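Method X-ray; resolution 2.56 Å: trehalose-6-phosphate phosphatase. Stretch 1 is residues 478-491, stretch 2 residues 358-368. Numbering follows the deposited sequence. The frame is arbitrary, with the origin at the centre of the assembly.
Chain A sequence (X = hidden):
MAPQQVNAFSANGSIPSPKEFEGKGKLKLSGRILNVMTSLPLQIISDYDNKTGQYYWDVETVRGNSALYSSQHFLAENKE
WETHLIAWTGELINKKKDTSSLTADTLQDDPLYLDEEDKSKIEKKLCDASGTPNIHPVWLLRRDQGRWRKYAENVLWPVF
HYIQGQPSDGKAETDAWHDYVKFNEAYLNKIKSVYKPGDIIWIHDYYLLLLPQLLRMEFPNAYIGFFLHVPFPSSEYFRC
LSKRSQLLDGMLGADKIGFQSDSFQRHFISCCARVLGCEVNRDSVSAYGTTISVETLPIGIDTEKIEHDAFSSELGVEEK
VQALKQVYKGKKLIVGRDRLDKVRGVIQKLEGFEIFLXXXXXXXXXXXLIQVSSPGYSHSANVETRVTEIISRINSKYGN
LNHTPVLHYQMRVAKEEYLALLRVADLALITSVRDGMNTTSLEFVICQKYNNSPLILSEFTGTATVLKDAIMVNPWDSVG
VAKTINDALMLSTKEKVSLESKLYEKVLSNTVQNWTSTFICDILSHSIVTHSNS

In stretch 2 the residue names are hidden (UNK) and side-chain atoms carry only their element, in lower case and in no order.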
# COMPACT_ATOMS: atom_id res chain seq x y z
N SER A 478 11.94 -18.45 -10.81
CA SER A 478 11.41 -18.08 -12.11
C SER A 478 10.86 -19.26 -12.88
O SER A 478 9.82 -19.15 -13.53
CB SER A 478 12.47 -17.36 -12.92
OG SER A 478 12.93 -16.23 -12.20
N VAL A 479 11.56 -20.37 -12.82
CA VAL A 479 11.12 -21.57 -13.51
C VAL A 479 9.79 -22.03 -12.94
O VAL A 479 8.92 -22.47 -13.67
CB VAL A 479 12.20 -22.65 -13.44
CG1 VAL A 479 12.84 -22.67 -12.07
CG2 VAL A 479 11.65 -24.01 -13.82
N GLY A 480 9.64 -21.92 -11.62
CA GLY A 480 8.39 -22.21 -10.96
C GLY A 480 7.27 -21.28 -11.34
O GLY A 480 6.14 -21.70 -11.53
N VAL A 481 7.58 -20.00 -11.45
CA VAL A 481 6.65 -18.98 -11.91
C VAL A 481 6.12 -19.33 -13.30
O VAL A 481 4.92 -19.23 -13.57
CB VAL A 481 7.30 -17.58 -11.95
CG1 VAL A 481 6.43 -16.60 -12.72
CG2 VAL A 481 7.56 -17.08 -10.54
N ALA A 482 7.02 -19.77 -14.17
CA ALA A 482 6.67 -20.20 -15.52
C ALA A 482 5.68 -21.36 -15.49
O ALA A 482 4.59 -21.28 -16.09
CB ALA A 482 7.92 -20.60 -16.28
N LYS A 483 6.06 -22.44 -14.81
CA LYS A 483 5.20 -23.61 -14.64
C LYS A 483 3.82 -23.22 -14.12
O LYS A 483 2.80 -23.71 -14.61
CB LYS A 483 5.86 -24.62 -13.70
CG LYS A 483 7.03 -25.39 -14.29
CD LYS A 483 7.86 -26.03 -13.19
CE LYS A 483 8.47 -27.35 -13.65
NZ LYS A 483 9.32 -27.19 -14.85
N THR A 484 3.80 -22.33 -13.13
CA THR A 484 2.56 -21.88 -12.51
C THR A 484 1.69 -21.11 -13.49
O THR A 484 0.47 -21.29 -13.51
CB THR A 484 2.83 -20.99 -11.29
OG1 THR A 484 3.75 -21.66 -10.40
CG2 THR A 484 1.54 -20.70 -10.55
N ILE A 485 2.31 -20.26 -14.29
CA ILE A 485 1.58 -19.49 -15.31
C ILE A 485 0.94 -20.43 -16.32
O ILE A 485 -0.24 -20.29 -16.66
CB ILE A 485 2.51 -18.49 -16.02
CG1 ILE A 485 2.87 -17.33 -15.09
CG2 ILE A 485 1.87 -17.96 -17.29
CD1 ILE A 485 4.02 -16.49 -15.59
N ASN A 486 1.71 -21.41 -16.79
CA ASN A 486 1.16 -22.42 -17.69
C ASN A 486 -0.02 -23.16 -17.05
O ASN A 486 -1.04 -23.38 -17.71
CB ASN A 486 2.24 -23.42 -18.11
CG ASN A 486 1.71 -24.49 -19.05
OD1 ASN A 486 1.48 -24.24 -20.23
ND2 ASN A 486 1.51 -25.70 -18.52
N ASP A 487 0.13 -23.54 -15.79
CA ASP A 487 -0.93 -24.25 -15.06
C ASP A 487 -2.20 -23.41 -14.93
O ASP A 487 -3.31 -23.93 -15.08
CB ASP A 487 -0.44 -24.66 -13.67
CG ASP A 487 0.47 -25.86 -13.71
OD1 ASP A 487 0.87 -26.28 -14.81
OD2 ASP A 487 0.80 -26.38 -12.62
N ALA A 488 -2.03 -22.13 -14.63
CA ALA A 488 -3.16 -21.23 -14.40
C ALA A 488 -3.89 -20.93 -15.70
O ALA A 488 -5.11 -20.79 -15.72
CB ALA A 488 -2.69 -19.95 -13.75
N LEU A 489 -3.14 -20.81 -16.79
CA LEU A 489 -3.74 -20.57 -18.09
C LEU A 489 -4.54 -21.78 -18.57
O LEU A 489 -5.49 -21.64 -19.34
CB LEU A 489 -2.68 -20.20 -19.13
CG LEU A 489 -2.02 -18.83 -18.98
CD1 LEU A 489 -1.14 -18.54 -20.17
CD2 LEU A 489 -3.08 -17.75 -18.81
N MET A 490 -4.16 -22.97 -18.11
CA MET A 490 -4.79 -24.20 -18.56
C MET A 490 -5.83 -24.75 -17.58
O MET A 490 -6.29 -25.88 -17.73
CB MET A 490 -3.73 -25.27 -18.82
CG MET A 490 -2.94 -25.06 -20.10
SD MET A 490 -4.01 -24.81 -21.53
CE MET A 490 -2.86 -25.13 -22.87
N LEU A 491 -6.20 -23.94 -16.59
CA LEU A 491 -7.20 -24.34 -15.61
C LEU A 491 -8.54 -24.64 -16.28
O LEU A 491 -8.94 -23.96 -17.22
CB LEU A 491 -7.39 -23.26 -14.55
CG LEU A 491 -6.31 -23.14 -13.47
CD1 LEU A 491 -6.67 -22.03 -12.49
CD2 LEU A 491 -6.12 -24.46 -12.75
N UNK A 358 10.06 -19.26 -22.91
CA UNK A 358 11.12 -20.19 -23.25
C UNK A 358 10.67 -21.64 -23.26
O UNK A 358 11.02 -22.39 -24.15
c UNK A 358 12.24 -20.05 -22.23
c UNK A 358 13.39 -19.26 -22.76
o UNK A 358 14.19 -19.82 -23.51
o UNK A 358 13.50 -18.07 -22.42
N UNK A 359 9.90 -22.01 -22.25
CA UNK A 359 9.48 -23.39 -22.02
C UNK A 359 8.31 -23.83 -22.88
O UNK A 359 8.23 -25.00 -23.27
c UNK A 359 8.90 -25.10 -17.84
c UNK A 359 10.30 -23.47 -19.59
c UNK A 359 9.12 -23.58 -20.54
s UNK A 359 9.80 -23.56 -17.86
N UNK A 360 7.40 -22.91 -23.18
CA UNK A 360 6.17 -23.27 -23.88
C UNK A 360 6.02 -22.55 -25.21
O UNK A 360 5.59 -21.40 -25.26
c UNK A 360 4.96 -22.98 -22.99
c UNK A 360 4.69 -24.95 -21.43
o UNK A 360 5.32 -25.39 -17.87
c UNK A 360 5.05 -23.62 -21.63
c UNK A 360 4.78 -25.54 -20.19
c UNK A 360 5.51 -22.90 -20.53
c UNK A 360 5.23 -24.80 -19.11
c UNK A 360 5.60 -23.49 -19.28
N UNK A 361 6.38 -23.23 -26.31
CA UNK A 361 6.21 -22.73 -27.68
C UNK A 361 4.74 -22.52 -28.03
O UNK A 361 4.41 -21.75 -28.92
c UNK A 361 7.71 -24.60 -27.63
c UNK A 361 6.82 -23.83 -28.55
c UNK A 361 7.04 -24.55 -26.30
N UNK A 362 3.87 -23.24 -27.32
CA UNK A 362 2.43 -23.16 -27.53
C UNK A 362 1.87 -21.78 -27.21
O UNK A 362 0.89 -21.34 -27.82
o UNK A 362 0.33 -25.47 -24.62
c UNK A 362 1.54 -25.27 -24.38
c UNK A 362 2.30 -24.31 -25.27
o UNK A 362 2.16 -25.83 -23.45
c UNK A 362 1.72 -24.21 -26.67
N UNK A 363 2.49 -21.10 -26.26
CA UNK A 363 1.98 -19.82 -25.78
C UNK A 363 2.69 -18.63 -26.42
O UNK A 363 2.31 -17.48 -26.20
c UNK A 363 -2.09 -21.73 -22.33
c UNK A 363 -0.74 -21.58 -22.67
n UNK A 363 0.33 -22.40 -22.40
c UNK A 363 2.10 -19.74 -24.26
c UNK A 363 -0.26 -20.48 -23.39
c UNK A 363 -1.16 -19.49 -23.79
c UNK A 363 -2.94 -20.74 -22.74
c UNK A 363 -2.49 -19.63 -23.46
c UNK A 363 1.15 -20.66 -23.55
c UNK A 363 1.46 -21.84 -22.94
N UNK A 364 3.72 -18.90 -27.22
CA UNK A 364 4.34 -17.85 -28.01
C UNK A 364 3.31 -17.34 -29.02
O UNK A 364 2.41 -18.08 -29.42
n UNK A 364 8.66 -20.29 -27.50
n UNK A 364 10.39 -21.68 -26.89
c UNK A 364 9.67 -21.08 -27.83
c UNK A 364 5.60 -18.37 -28.72
c UNK A 364 6.66 -18.87 -27.75
n UNK A 364 9.96 -21.28 -29.11
c UNK A 364 7.81 -19.58 -28.46
N UNK A 365 3.44 -16.06 -29.39
CA UNK A 365 2.51 -15.36 -30.28
C UNK A 365 1.13 -15.08 -29.66
O UNK A 365 0.37 -14.26 -30.17
c UNK A 365 3.54 -16.25 -32.46
c UNK A 365 3.26 -17.03 -33.73
o UNK A 365 3.46 -16.46 -34.83
c UNK A 365 2.31 -16.12 -31.59
o UNK A 365 2.85 -18.20 -33.63
N UNK A 366 0.81 -15.75 -28.56
CA UNK A 366 -0.55 -15.68 -28.01
C UNK A 366 -0.65 -15.05 -26.62
O UNK A 366 -1.75 -14.75 -26.17
c UNK A 366 -1.19 -17.08 -27.96
o UNK A 366 -0.26 -18.01 -27.40
c UNK A 366 -1.59 -17.54 -29.35
N UNK A 367 0.47 -14.87 -25.94
CA UNK A 367 0.43 -14.28 -24.60
C UNK A 367 1.03 -12.88 -24.57
O UNK A 367 2.17 -12.68 -24.99
c UNK A 367 1.17 -15.16 -23.58
c UNK A 367 0.63 -16.56 -23.62
c UNK A 367 1.01 -14.57 -22.18
N UNK A 368 0.25 -11.93 -24.07
CA UNK A 368 0.72 -10.56 -23.94
C UNK A 368 0.72 -10.13 -22.47
O UNK A 368 -0.29 -10.22 -21.79
c UNK A 368 0.26 -8.15 -24.47
c UNK A 368 -0.04 -9.89 -26.24
c UNK A 368 -0.15 -9.58 -24.75

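Position 358 has four side-chain atoms: two carbons, the second carrying two oxygens. This is a short carboxylate, and it does not reach stretch 1. The residue is D358, in the last turn of a helix that begins earlier in the chain.

Position 359 carries two carbons, a sulfur and one more carbon, in an unbranched chain. The sulfur lies 3.8 Å from A482 CB, and the terminal carbon lies 3.7 Å from K483 NZ. The residue is M359. Its chi angles are m, t and p, and its CA-to-CB bond points toward stretch 1.

Position 360 has one carbon, then a ring of six carbons bearing one oxygen. The ring lies against the helix of stretch 1, with N486 over one face. The oxygen is 3.7 Å from K483 CA. A phenol ring makes this Y360. It is the first residue after the helix to leave helical phi/psi. N486 CB sits 3.8 Å from the centroid of the Y360 ring, a CH-pi contact.

Position 361 has three carbons that close a ring onto the backbone nitrogen. It is out of reach of stretch 1. The residue is P361.

Position 362 has three carbons, the third carrying two oxygens. One oxygen lies 3.7 Å from M490 CE, and the other lies 3.7 Å from N486 OD1. The longer carboxylate identifies E362.

Position 363 has one carbon followed by fused five- and six-membered rings, which hold eight carbons and one nitrogen. Its ring nitrogen donates a hydrogen bond to N486 OD1 at 3.1 Å, and that oxygen lies at the ring edge, near its plane. L489 CD1 stands over one face, 3.6 Å from the centroid of the six-membered ring. A carbon of that ring is 3.5 Å from M490 CE. Only an indole fits, so this is W363.

Position 364 has three carbons, a nitrogen, then a carbon carrying two more nitrogens. It does not touch stretch 1. This guanidinium chain is R364, and R364 NH2 donates to D358 O at 2.9 Å.

Position 365 has three carbons, the third carrying two oxygens. It is exposed and far from stretch 1. The residue is E365.

Position 366 has one carbon carrying an oxygen and a carbon. It makes no contact with stretch 1. The residue is T366.

Position 367 has one carbon carrying two carbons. One of the pair approaches L489 CD1 at 4.4 Å. The residue is V367, at the start of a strand.

Position 368 has the same branched set of three carbons and is out of reach. The residue is V368.

The contact packs one side of the 478-489 helix, and M490 just beyond it, against stretch 2. M359 covers A482, Y360 lies along K483 and N486, and W363 meets N486, L489 and M490. Most of this is apolar or CH-pi packing. The W363 to N486 bond is the single hydrogen bond between the stretches. The two stretches bury 486 Å² between them, both sides summed.

Stretch 2 358-368: DMYPEWRETVV
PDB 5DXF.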